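Local structure of Plm1 (Streptomyces sp. HK803, 4HXY) at residues P25-L30 with D44-A49; D58-G63 with H80-V85; W184-T189 with Q210-R215; A268-V273 with E309-L314. The protein probably reduces a beta-keto polyketide intermediate with NADPH, as the ketoreductase of the first module of phoslactomycin biosynthesis. All blocks are in the same frame, centred on the assembly; numbering follows the deposited sequence.

Interaction 1. Residues P25-L30 with D44-A49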
loop_
_atom_site.group_PDB
_atom_site.type_symbol
_atom_site.label_atom_id
_atom_site.label_comp_id
_atom_site.label_asym_id
_atom_site.label_seq_id
_atom_site.Cartn_x
_atom_site.Cartn_y
_atom_site.Cartn_z
ATOM N N PRO A 25 0.203 16.729 28.752
ATOM C CA PRO A 25 0.884 17.932 29.191
ATOM C C PRO A 25 1.891 18.423 28.179
ATOM O O PRO A 25 2.420 17.625 27.394
ATOM C CB PRO A 25 1.614 17.473 30.455
ATOM C CG PRO A 25 1.915 16.050 30.203
ATOM C CD PRO A 25 0.746 15.520 29.393
ATOM N N GLY A 26 2.159 19.723 28.227
ATOM C CA GLY A 26 3.264 20.323 27.495
ATOM C C GLY A 26 2.803 21.291 26.422
ATOM O O GLY A 26 1.622 21.642 26.325
ATOM N N ASN A 27 3.762 21.709 25.609
ATOM C CA ASN A 27 3.567 22.687 24.565
ATOM C C ASN A 27 3.567 21.943 23.226
ATOM O O ASN A 27 4.630 21.660 22.685
ATOM C CB ASN A 27 4.722 23.683 24.632
ATOM C CG ASN A 27 4.588 24.837 23.663
ATOM O OD1 ASN A 27 3.502 25.146 23.155
ATOM N ND2 ASN A 27 5.714 25.503 23.406
ATOM N N TRP A 28 2.380 21.620 22.712
ATOM C CA TRP A 28 2.269 20.804 21.503
ATOM C C TRP A 28 1.921 21.627 20.287
ATOM O O TRP A 28 1.204 22.618 20.383
ATOM C CB TRP A 28 1.269 19.642 21.689
ATOM C CG TRP A 28 1.850 18.517 22.474
ATOM C CD1 TRP A 28 2.229 18.545 23.791
ATOM C CD2 TRP A 28 2.120 17.193 22.006
ATOM N NE1 TRP A 28 2.730 17.319 24.166
ATOM C CE2 TRP A 28 2.680 16.474 23.084
ATOM C CE3 TRP A 28 1.938 16.539 20.775
ATOM C CZ2 TRP A 28 3.047 15.138 22.973
ATOM C CZ3 TRP A 28 2.320 15.231 20.667
ATOM C CH2 TRP A 28 2.871 14.540 21.760
ATOM N N LEU A 29 2.412 21.176 19.141
ATOM C CA LEU A 29 2.130 21.787 17.857
ATOM C C LEU A 29 1.122 20.889 17.124
ATOM O O LEU A 29 1.338 19.709 16.992
ATOM C CB LEU A 29 3.408 21.896 17.036
ATOM C CG LEU A 29 3.250 22.275 15.568
ATOM C CD1 LEU A 29 2.752 23.699 15.444
ATOM C CD2 LEU A 29 4.561 22.102 14.871
ATOM N N LEU A 30 0.020 21.470 16.680
ATOM C CA LEU A 30 -1.016 20.701 16.023
ATOM C C LEU A 30 -1.031 21.098 14.563
ATOM O O LEU A 30 -1.146 22.264 14.253
ATOM C CB LEU A 30 -2.371 20.977 16.682
ATOM C CG LEU A 30 -2.754 20.154 17.905
ATOM C CD1 LEU A 30 -1.595 19.699 18.741
ATOM C CD2 LEU A 30 -3.829 20.808 18.718
ATOM N N ASP A 44 -3.389 25.239 25.466
ATOM C CA ASP A 44 -2.801 26.261 24.626
ATOM C C ASP A 44 -1.876 25.729 23.526
ATOM O O ASP A 44 -0.750 26.205 23.366
ATOM C CB ASP A 44 -2.070 27.266 25.521
ATOM C CG ASP A 44 -2.991 27.852 26.585
ATOM O OD1 ASP A 44 -2.894 27.453 27.762
ATOM O OD2 ASP A 44 -3.834 28.691 26.218
ATOM N N PRO A 45 -2.372 24.763 22.739
ATOM C CA PRO A 45 -1.539 24.209 21.675
ATOM C C PRO A 45 -1.215 25.212 20.587
ATOM O O PRO A 45 -1.977 26.155 20.348
ATOM C CB PRO A 45 -2.407 23.079 21.108
ATOM C CG PRO A 45 -3.812 23.513 21.354
ATOM C CD PRO A 45 -3.752 24.239 22.697
ATOM N N LEU A 46 -0.083 24.992 19.924
ATOM C CA LEU A 46 0.365 25.815 18.805
ATOM C C LEU A 46 -0.241 25.332 17.487
ATOM O O LEU A 46 -0.673 24.197 17.383
ATOM C CB LEU A 46 1.882 25.757 18.677
ATOM C CG LEU A 46 2.737 26.068 19.904
ATOM C CD1 LEU A 46 4.218 25.865 19.617
ATOM C CD2 LEU A 46 2.465 27.510 20.379
ATOM N N THR A 47 -0.268 26.215 16.500
ATOM C CA THR A 47 -0.607 25.865 15.112
ATOM C C THR A 47 0.551 26.277 14.217
ATOM O O THR A 47 1.505 26.924 14.673
ATOM C CB THR A 47 -1.881 26.602 14.615
ATOM O OG1 THR A 47 -1.612 28.011 14.540
ATOM C CG2 THR A 47 -3.059 26.356 15.523
ATOM N N ALA A 48 0.474 25.927 12.935
ATOM C CA ALA A 48 1.495 26.325 11.987
ATOM C C ALA A 48 1.607 27.863 11.944
ATOM O O ALA A 48 2.694 28.409 11.781
ATOM C CB ALA A 48 1.187 25.779 10.597
ATOM N N ALA A 49 0.487 28.538 12.119
ATOM C CA ALA A 49 0.467 30.012 12.066
ATOM C C ALA A 49 1.040 30.658 13.325
ATOM O O ALA A 49 1.760 31.652 13.229
ATOM C CB ALA A 49 -0.943 30.510 11.805
HETATM O O HOH W 1 1.662 26.589 24.346
HETATM O O HOH W 2 -1.466 24.053 12.062
#
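The tight part of this contact is a short backbone bridge between Leu29 of strand 28-32 and Leu46 of the loop 44-49. Leu46 gives both of its main-chain polar groups to the strand. Its N donates to Trp28 O at 2.7 Å, nearly along the C=O axis. Its O accepts from Leu30 N at 2.9 Å, with the donor above the carbonyl plane. Both bonds are close to straight at the hydrogen.

Leucine methyl groups pack around the bridge. Leu29 has CG anti to its backbone N (chi1 169°), which brings CD1 to the loop. Leu29 CD1 lies 3.9 Å from Leu46 CB and 3.5 Å from Thr47 O. Leu30 crosses Pro45 obliquely, with CD2 3.6 Å from Pro45 CB. The Trp28 ring leads away from the loop and meets Phe42 and Leu147.

Both ends are looser and wetter. At one end Asn27 crosses Leu46 obliquely, its OD1 3.5 Å from Leu46 CG. A water there donates to both Asn27 OD1 and Asp44 O, at 2.6 Å each. At the other end a second water links Leu30 O to Ala48 N. Asp44 and Thr47 are exposed, and the side chain of Thr47 leaves its backbone pointing away from the strand. An alanine in place of Leu46 would lack CG and both methyl groups, and would probably lose the packing against Asn27.

The polar hold of strand on loop is thus a main-chain one, extended by water at both ends, while side chains supply mainly apolar packing.

Interaction 2. Residues D58-G63 with H80-V85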
loop_
_atom_site.group_PDB
_atom_site.type_symbol
_atom_site.label_atom_id
_atom_site.label_comp_id
_atom_site.label_asym_id
_atom_site.label_seq_id
_atom_site.Cartn_x
_atom_site.Cartn_y
_atom_site.Cartn_z
ATOM N N ASP A 58 7.043 20.282 22.583
ATOM C CA ASP A 58 7.263 19.019 23.290
ATOM C C ASP A 58 6.809 17.830 22.445
ATOM O O ASP A 58 7.251 16.705 22.651
ATOM C CB ASP A 58 6.527 19.037 24.635
ATOM C CG ASP A 58 7.079 20.117 25.583
ATOM O OD1 ASP A 58 8.316 20.208 25.654
ATOM O OD2 ASP A 58 6.299 20.870 26.209
ATOM N N GLY A 59 5.910 18.101 21.494
ATOM C CA GLY A 59 5.427 17.085 20.570
ATOM C C GLY A 59 4.681 17.719 19.404
ATOM O O GLY A 59 4.337 18.893 19.449
ATOM N N VAL A 60 4.438 16.929 18.355
ATOM C CA VAL A 60 3.680 17.367 17.184
ATOM C C VAL A 60 2.569 16.358 16.933
ATOM O O VAL A 60 2.818 15.151 16.928
ATOM C CB VAL A 60 4.572 17.507 15.928
ATOM C CG1 VAL A 60 3.759 17.994 14.733
ATOM C CG2 VAL A 60 5.761 18.483 16.214
ATOM N N LEU A 61 1.332 16.836 16.798
ATOM C CA LEU A 61 0.233 15.960 16.468
ATOM C C LEU A 61 -0.321 16.391 15.122
ATOM O O LEU A 61 -0.680 17.550 14.937
ATOM C CB LEU A 61 -0.859 15.967 17.540
ATOM C CG LEU A 61 -2.027 15.020 17.240
ATOM C CD1 LEU A 61 -1.547 13.553 17.225
ATOM C CD2 LEU A 61 -3.177 15.218 18.237
ATOM N N VAL A 62 -0.301 15.456 14.172
ATOM C CA VAL A 62 -0.740 15.699 12.816
ATOM C C VAL A 62 -2.008 14.930 12.537
ATOM O O VAL A 62 -2.051 13.715 12.671
ATOM C CB VAL A 62 0.300 15.220 11.787
ATOM C CG1 VAL A 62 -0.164 15.549 10.374
ATOM C CG2 VAL A 62 1.689 15.821 12.065
ATOM N N GLY A 63 -3.040 15.634 12.099
ATOM C CA GLY A 63 -4.276 15.003 11.704
ATOM C C GLY A 63 -4.325 14.939 10.193
ATOM O O GLY A 63 -4.365 15.994 9.547
ATOM N N HIS A 80 13.510 22.224 11.940
ATOM C CA HIS A 80 13.222 22.833 13.224
ATOM C C HIS A 80 13.174 21.767 14.289
ATOM O O HIS A 80 12.622 20.710 14.058
ATOM C CB HIS A 80 11.897 23.576 13.193
ATOM C CG HIS A 80 11.818 24.615 12.127
ATOM N ND1 HIS A 80 12.633 25.724 12.109
ATOM C CD2 HIS A 80 11.016 24.721 11.046
ATOM C CE1 HIS A 80 12.342 26.462 11.057
ATOM N NE2 HIS A 80 11.362 25.878 10.398
ATOM N N PRO A 81 13.761 22.022 15.453
ATOM C CA PRO A 81 13.663 21.041 16.517
ATOM C C PRO A 81 12.241 20.915 17.053
ATOM O O PRO A 81 11.582 21.918 17.313
ATOM C CB PRO A 81 14.608 21.592 17.607
ATOM C CG PRO A 81 15.484 22.507 16.927
ATOM C CD PRO A 81 14.722 23.089 15.780
ATOM N N THR A 82 11.766 19.677 17.170
ATOM C CA THR A 82 10.520 19.396 17.852
ATOM C C THR A 82 10.642 18.066 18.562
ATOM O O THR A 82 11.516 17.260 18.267
ATOM C CB THR A 82 9.318 19.266 16.878
ATOM O OG1 THR A 82 9.447 18.054 16.132
ATOM C CG2 THR A 82 9.237 20.461 15.915
ATOM N N GLY A 83 9.722 17.822 19.476
ATOM C CA GLY A 83 9.571 16.499 20.028
ATOM C C GLY A 83 8.989 15.537 19.005
ATOM O O GLY A 83 8.871 15.873 17.814
ATOM N N PRO A 84 8.597 14.341 19.468
ATOM C CA PRO A 84 8.079 13.303 18.575
ATOM C C PRO A 84 6.870 13.752 17.742
ATOM O O PRO A 84 5.987 14.440 18.251
ATOM C CB PRO A 84 7.657 12.189 19.537
ATOM C CG PRO A 84 8.360 12.466 20.827
ATOM C CD PRO A 84 8.547 13.939 20.886
ATOM N N VAL A 85 6.856 13.335 16.482
ATOM C CA VAL A 85 5.795 13.640 15.545
ATOM C C VAL A 85 4.859 12.451 15.450
ATOM O O VAL A 85 5.247 11.365 14.996
ATOM C CB VAL A 85 6.357 13.931 14.157
ATOM C CG1 VAL A 85 5.242 14.204 13.166
ATOM C CG2 VAL A 85 7.332 15.125 14.232
#
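Three valines share one side of this contact and one rotamer. In Val60, Val62 and Val85, CG1 is anti to the backbone N and CG2 is anti to the carbonyl carbon. Val85 turns its two methyl groups to different partners. Its CG2 lies 4.0 Å from Val60 CB, and its CG1 meets Val62 CG2 at 4.1 Å, the latter two side chains crossing obliquely. The Val60 side chain crosses Thr82 obliquely, and Val60 CG2 lies 3.7 Å from Thr82 CB. The Thr82 hydroxyl sits between its own backbone N and carbonyl carbon. From there Thr82 OG1 donates in plane to a lone pair of Gly83 O at 2.8 Å, and it also bonds Arg124.

The backbones join through Val60 N, which donates to Pro84 O at 2.9 Å. Gly83 CA points a hydrogen at Asp58 O at 3.5 Å. A CB on Gly83 would clash with that oxygen, so the close approach needs a glycine.

Val60 and Val85 form a parallel bridge. Strand 59-63 lies between strands 28-32 and 85-90, and helix 67-77 makes the connection to strand 85-90. This is consistent with the truncated Rossmann fold of the structural subdomain in modular ketoreductases.

Interaction 3. Residues W184-T189 with Q210-R215; sequences WTPKGT and QGSADR
Ser212 holds its OG between the backbone N and the carbonyl carbon, with chi1 at 56°. This crowded position aims the hydroxyl across the gap, where Ser212 OG donates to Pro186 O at 2.7 Å from above the carbonyl plane. Ser212 CB also packs on Thr185 CB at 3.8 Å. Lys187 bends back at chi4 (68°), so that NZ donates to Thr185 O at 2.8 Å, in the carbonyl plane. Gly188 has a positive phi of 71°, and its O grips two neighbouring amides. Asp214 N donates to a lone pair of Gly188 O at 2.9 Å. Arg215 N donates to the same Gly188 O at 3.1 Å, straighter at the hydrogen but above the carbonyl plane.

Gln210 has CG anti to its backbone N and bends at chi2. Gln210 CG comes 3.5 Å from Trp184 O, and the side chain crosses Thr185 obliquely. One water bridges Trp184 O and Gln210 OE1. Another bridges Gly188 N and Ser212 O. Within 184-189, Pro186 CD lies 3.6 Å above the centre of one face of the Trp184 ring. Helix 388-400 packs on that indole as well.

Thr189 and Arg215 lie side by side and point the same way. The extended Arg215 carries its guanidinium on to a salt bridge with Glu266. Thr189 and Arg215 make a parallel bridge where strands 189-193 and 215-220 begin, with helix 198-210 joining the two. This is the first beta-alpha-beta unit of a Rossmann fold, seen at the N-terminal ends of its strands.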
loop_
_atom_site.group_PDB
_atom_site.type_symbol
_atom_site.label_atom_id
_atom_site.label_comp_id
_atom_site.label_asym_id
_atom_site.label_seq_id
_atom_site.Cartn_x
_atom_site.Cartn_y
_atom_site.Cartn_z
ATOM N N TRP A 184 -6.075 -21.013 -11.904
ATOM C CA TRP A 184 -6.713 -19.767 -12.311
ATOM C C TRP A 184 -7.048 -19.832 -13.802
ATOM O O TRP A 184 -6.153 -20.016 -14.618
ATOM C CB TRP A 184 -5.789 -18.571 -12.022
ATOM C CG TRP A 184 -6.435 -17.247 -12.272
ATOM C CD1 TRP A 184 -7.721 -16.879 -11.976
ATOM C CD2 TRP A 184 -5.823 -16.115 -12.879
ATOM N NE1 TRP A 184 -7.934 -15.563 -12.359
ATOM C CE2 TRP A 184 -6.777 -15.081 -12.903
ATOM C CE3 TRP A 184 -4.547 -15.872 -13.393
ATOM C CZ2 TRP A 184 -6.496 -13.822 -13.442
ATOM C CZ3 TRP A 184 -4.277 -14.614 -13.938
ATOM C CH2 TRP A 184 -5.246 -13.624 -13.951
ATOM N N THR A 185 -8.328 -19.680 -14.134
ATOM C CA THR A 185 -8.805 -19.814 -15.523
ATOM C C THR A 185 -9.688 -18.627 -15.876
ATOM O O THR A 185 -10.899 -18.761 -16.052
ATOM C CB THR A 185 -9.555 -21.140 -15.740
ATOM O OG1 THR A 185 -10.654 -21.232 -14.827
ATOM C CG2 THR A 185 -8.630 -22.341 -15.573
ATOM N N PRO A 186 -9.077 -17.434 -15.992
ATOM C CA PRO A 186 -9.860 -16.251 -16.309
ATOM C C PRO A 186 -10.515 -16.340 -17.679
ATOM O O PRO A 186 -9.904 -16.846 -18.629
ATOM C CB PRO A 186 -8.813 -15.134 -16.326
ATOM C CG PRO A 186 -7.542 -15.801 -16.588
ATOM C CD PRO A 186 -7.635 -17.136 -15.940
ATOM N N LYS A 187 -11.730 -15.834 -17.763
ATOM C CA LYS A 187 -12.576 -15.972 -18.962
ATOM C C LYS A 187 -12.894 -14.628 -19.586
ATOM O O LYS A 187 -12.784 -13.566 -18.937
ATOM C CB LYS A 187 -13.877 -16.689 -18.573
ATOM C CG LYS A 187 -13.616 -18.127 -18.115
ATOM C CD LYS A 187 -14.795 -18.738 -17.423
ATOM C CE LYS A 187 -14.386 -20.021 -16.737
ATOM N NZ LYS A 187 -13.464 -19.822 -15.578
ATOM N N GLY A 188 -13.306 -14.661 -20.854
ATOM C CA GLY A 188 -13.733 -13.446 -21.525
ATOM C C GLY A 188 -12.563 -12.534 -21.806
ATOM O O GLY A 188 -11.499 -13.001 -22.226
ATOM N N THR A 189 -12.772 -11.237 -21.557
ATOM C CA THR A 189 -11.749 -10.216 -21.781
ATOM C C THR A 189 -10.964 -9.944 -20.495
ATOM O O THR A 189 -11.558 -9.601 -19.457
ATOM C CB THR A 189 -12.390 -8.934 -22.288
ATOM O OG1 THR A 189 -13.014 -9.221 -23.557
ATOM C CG2 THR A 189 -11.375 -7.831 -22.471
ATOM N N GLN A 210 -2.891 -20.592 -20.366
ATOM C CA GLN A 210 -3.994 -21.315 -19.764
ATOM C C GLN A 210 -5.070 -21.678 -20.775
ATOM O O GLN A 210 -5.770 -22.682 -20.644
ATOM C CB GLN A 210 -4.612 -20.477 -18.642
ATOM C CG GLN A 210 -5.591 -21.228 -17.807
ATOM C CD GLN A 210 -5.040 -22.568 -17.345
ATOM O OE1 GLN A 210 -3.926 -22.635 -16.804
ATOM N NE2 GLN A 210 -5.811 -23.638 -17.547
ATOM N N GLY A 211 -5.235 -20.828 -21.770
ATOM C CA GLY A 211 -6.184 -21.117 -22.840
ATOM C C GLY A 211 -7.626 -20.986 -22.398
ATOM O O GLY A 211 -8.513 -21.646 -22.959
ATOM N N SER A 212 -7.865 -20.148 -21.387
ATOM C CA SER A 212 -9.204 -19.945 -20.836
ATOM C C SER A 212 -9.912 -18.679 -21.307
ATOM O O SER A 212 -11.134 -18.599 -21.251
ATOM C CB SER A 212 -9.117 -19.919 -19.300
ATOM O OG SER A 212 -8.196 -18.930 -18.860
ATOM N N ALA A 213 -9.151 -17.663 -21.687
ATOM C CA ALA A 213 -9.713 -16.365 -22.043
ATOM C C ALA A 213 -10.048 -16.252 -23.523
ATOM O O ALA A 213 -9.462 -16.950 -24.357
ATOM C CB ALA A 213 -8.757 -15.225 -21.640
ATOM N N ASP A 214 -10.968 -15.339 -23.837
ATOM C CA ASP A 214 -11.252 -14.970 -25.238
ATOM C C ASP A 214 -10.308 -13.885 -25.763
ATOM O O ASP A 214 -9.892 -13.940 -26.919
ATOM C CB ASP A 214 -12.690 -14.464 -25.377
ATOM C CG ASP A 214 -13.735 -15.569 -25.256
ATOM O OD1 ASP A 214 -13.405 -16.760 -25.513
ATOM O OD2 ASP A 214 -14.901 -15.236 -24.883
ATOM N N ARG A 215 -9.985 -12.901 -24.924
ATOM C CA ARG A 215 -9.234 -11.706 -25.331
ATOM C C ARG A 215 -8.315 -11.251 -24.215
ATOM O O ARG A 215 -8.737 -11.192 -23.069
ATOM C CB ARG A 215 -10.158 -10.542 -25.621
ATOM C CG ARG A 215 -11.105 -10.754 -26.728
ATOM C CD ARG A 215 -11.579 -9.416 -27.213
ATOM N NE ARG A 215 -12.716 -9.587 -28.111
ATOM C CZ ARG A 215 -13.320 -8.589 -28.731
ATOM N NH1 ARG A 215 -12.891 -7.338 -28.557
ATOM N NH2 ARG A 215 -14.350 -8.851 -29.523
HETATM O O HOH W 3 -3.298 -20.492 -15.216
HETATM O O HOH W 4 -13.329 -17.072 -22.224
#

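Interaction 4. Residues A268-V273 with E309-L314; sequences APVRTV and ELLPDL
In the Rossmann fold of the ketoreductase, strand 270-275 runs parallel to strand 316-322, and helix 290-310 lies between them in the chain. This contact joins the start of the first strand to the turn that leads from the helix into the second. Arg271 has a psi of -25°, unlike its strand neighbours, and Val270 and Val273 both direct their side chains toward that turn.

The centre of the contact is apolar. Leu311 CD1 fits between the two valines, 3.5 Å from Val273 CG2 and 3.9 Å from Val270 CG1. The Leu311 side chain crosses that of Val270 at about a right angle. Leu314 instead lies alongside Val270, pointing the same way, with CD2 3.9 Å from Val270 CG1. The CD1 branch of Leu314 meets Val273 CG2 at 3.8 Å, and its CB packs on Arg271 O. An alanine in place of Leu314 would lack both methyl branches and would probably leave Val270 and Val273 with poorer packing beneath the turn.

Arg271 starts away from the turn but bends at chi2 and chi3, which brings its guanidinium back. NH2 forms a salt bridge with Asp315. Arg271 NH1 reaches Asp313 O at 2.7 Å, near the guanidinium plane, but the bond is weak because its angle at hydrogen is 117°. A water in that plane donates to Val270 O at 2.7 Å and weakly to Asp313 O.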
loop_
_atom_site.group_PDB
_atom_site.type_symbol
_atom_site.label_atom_id
_atom_site.label_comp_id
_atom_site.label_asym_id
_atom_site.label_seq_id
_atom_site.Cartn_x
_atom_site.Cartn_y
_atom_site.Cartn_z
ATOM N N ALA A 268 -18.044 -8.446 -25.508
ATOM C CA ALA A 268 -16.799 -8.964 -24.918
ATOM C C ALA A 268 -16.378 -8.079 -23.749
ATOM O O ALA A 268 -15.266 -7.560 -23.730
ATOM C CB ALA A 268 -15.679 -9.038 -25.964
ATOM N N PRO A 269 -17.273 -7.902 -22.773
ATOM C CA PRO A 269 -16.980 -6.998 -21.651
ATOM C C PRO A 269 -15.775 -7.469 -20.826
ATOM O O PRO A 269 -15.531 -8.668 -20.727
ATOM C CB PRO A 269 -18.265 -7.050 -20.822
ATOM C CG PRO A 269 -18.861 -8.374 -21.141
ATOM C CD PRO A 269 -18.555 -8.608 -22.575
ATOM N N VAL A 270 -15.016 -6.517 -20.278
ATOM C CA VAL A 270 -13.932 -6.820 -19.344
ATOM C C VAL A 270 -14.517 -7.632 -18.209
ATOM O O VAL A 270 -15.508 -7.213 -17.605
ATOM C CB VAL A 270 -13.254 -5.530 -18.781
ATOM C CG1 VAL A 270 -12.221 -5.884 -17.680
ATOM C CG2 VAL A 270 -12.616 -4.734 -19.909
ATOM N N ARG A 271 -13.918 -8.801 -17.959
ATOM C CA ARG A 271 -14.302 -9.692 -16.854
ATOM C C ARG A 271 -13.234 -9.820 -15.769
ATOM O O ARG A 271 -13.560 -10.128 -14.637
ATOM C CB ARG A 271 -14.653 -11.096 -17.382
ATOM C CG ARG A 271 -15.776 -11.116 -18.435
ATOM C CD ARG A 271 -17.042 -10.471 -17.911
ATOM N NE ARG A 271 -17.527 -11.161 -16.710
ATOM C CZ ARG A 271 -18.084 -10.569 -15.654
ATOM N NH1 ARG A 271 -18.234 -9.247 -15.602
ATOM N NH2 ARG A 271 -18.482 -11.312 -14.631
ATOM N N THR A 272 -11.969 -9.581 -16.117
ATOM C CA THR A 272 -10.858 -9.642 -15.157
ATOM C C THR A 272 -9.972 -8.432 -15.377
ATOM O O THR A 272 -9.701 -8.040 -16.521
ATOM C CB THR A 272 -10.030 -10.939 -15.296
ATOM O OG1 THR A 272 -10.797 -12.057 -14.836
ATOM C CG2 THR A 272 -8.704 -10.873 -14.498
ATOM N N VAL A 273 -9.545 -7.834 -14.271
ATOM C CA VAL A 273 -8.533 -6.795 -14.299
ATOM C C VAL A 273 -7.332 -7.237 -13.484
ATOM O O VAL A 273 -7.479 -7.684 -12.349
ATOM C CB VAL A 273 -9.057 -5.505 -13.690
ATOM C CG1 VAL A 273 -7.903 -4.519 -13.509
ATOM C CG2 VAL A 273 -10.159 -4.916 -14.570
ATOM N N GLU A 309 -14.373 1.981 -10.130
ATOM C CA GLU A 309 -15.606 2.701 -10.431
ATOM C C GLU A 309 -16.274 2.242 -11.737
ATOM O O GLU A 309 -17.514 2.044 -11.789
ATOM C CB GLU A 309 -15.336 4.191 -10.452
ATOM C CG GLU A 309 -16.577 5.029 -10.734
ATOM C CD GLU A 309 -16.238 6.450 -11.085
ATOM O OE1 GLU A 309 -15.149 6.920 -10.685
ATOM O OE2 GLU A 309 -17.053 7.089 -11.803
ATOM N N LEU A 310 -15.476 2.068 -12.777
ATOM C CA LEU A 310 -16.004 1.784 -14.114
ATOM C C LEU A 310 -16.347 0.305 -14.309
ATOM O O LEU A 310 -17.054 -0.050 -15.274
ATOM C CB LEU A 310 -15.011 2.221 -15.203
ATOM C CG LEU A 310 -14.642 3.711 -15.288
ATOM C CD1 LEU A 310 -13.605 3.970 -16.403
ATOM C CD2 LEU A 310 -15.874 4.580 -15.459
ATOM N N LEU A 311 -15.850 -0.556 -13.430
ATOM C CA LEU A 311 -16.014 -2.005 -13.582
ATOM C C LEU A 311 -16.559 -2.641 -12.305
ATOM O O LEU A 311 -15.844 -3.348 -11.604
ATOM C CB LEU A 311 -14.672 -2.626 -13.940
ATOM C CG LEU A 311 -14.163 -2.252 -15.325
ATOM C CD1 LEU A 311 -12.738 -2.691 -15.521
ATOM C CD2 LEU A 311 -15.087 -2.882 -16.394
ATOM N N PRO A 312 -17.829 -2.375 -11.972
ATOM C CA PRO A 312 -18.446 -2.941 -10.757
ATOM C C PRO A 312 -18.689 -4.444 -10.773
ATOM O O PRO A 312 -18.860 -5.026 -9.698
ATOM C CB PRO A 312 -19.803 -2.229 -10.695
ATOM C CG PRO A 312 -20.103 -1.858 -12.110
ATOM C CD PRO A 312 -18.762 -1.501 -12.708
ATOM N N ASP A 313 -18.715 -5.049 -11.963
ATOM C CA ASP A 313 -19.058 -6.455 -12.139
ATOM C C ASP A 313 -17.874 -7.168 -12.798
ATOM O O ASP A 313 -17.719 -7.127 -14.019
ATOM C CB ASP A 313 -20.312 -6.590 -13.024
ATOM C CG ASP A 313 -21.487 -5.759 -12.519
ATOM O OD1 ASP A 313 -21.705 -5.742 -11.288
ATOM O OD2 ASP A 313 -22.180 -5.105 -13.346
ATOM N N LEU A 314 -17.002 -7.753 -11.992
ATOM C CA LEU A 314 -15.848 -8.503 -12.508
ATOM C C LEU A 314 -15.749 -9.840 -11.808
ATOM O O LEU A 314 -16.134 -9.962 -10.635
ATOM C CB LEU A 314 -14.541 -7.755 -12.253
ATOM C CG LEU A 314 -14.380 -6.395 -12.918
ATOM C CD1 LEU A 314 -13.165 -5.646 -12.337
ATOM C CD2 LEU A 314 -14.265 -6.589 -14.427
HETATM O O HOH W 5 -17.663 -5.706 -17.047
#

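In the fold
The four contacts form two pairs, on opposite sides of the chain's centre. Interactions 1 and 2 have centres 9 Å apart and share neighbouring strands: Leu61 N probably bonds Leu29 O at 2.9 Å, and Asn27 N bonds Asp58 OD2. Interactions 3 and 4 have centres 14 Å apart. They meet where Thr189 OG1 probably bonds Ala268 O at 2.8 Å and Thr189 O accepts from Arg271 N. The centres of interactions 2 and 4 are 45 Å apart. NADPH binds on the side of the second pair. In interaction 4 the side chain of Val273 is about 11 Å from the bound NADPH. In interaction 3 the side chain of Trp184 is about 14 Å from the NADPH, so neither touches it.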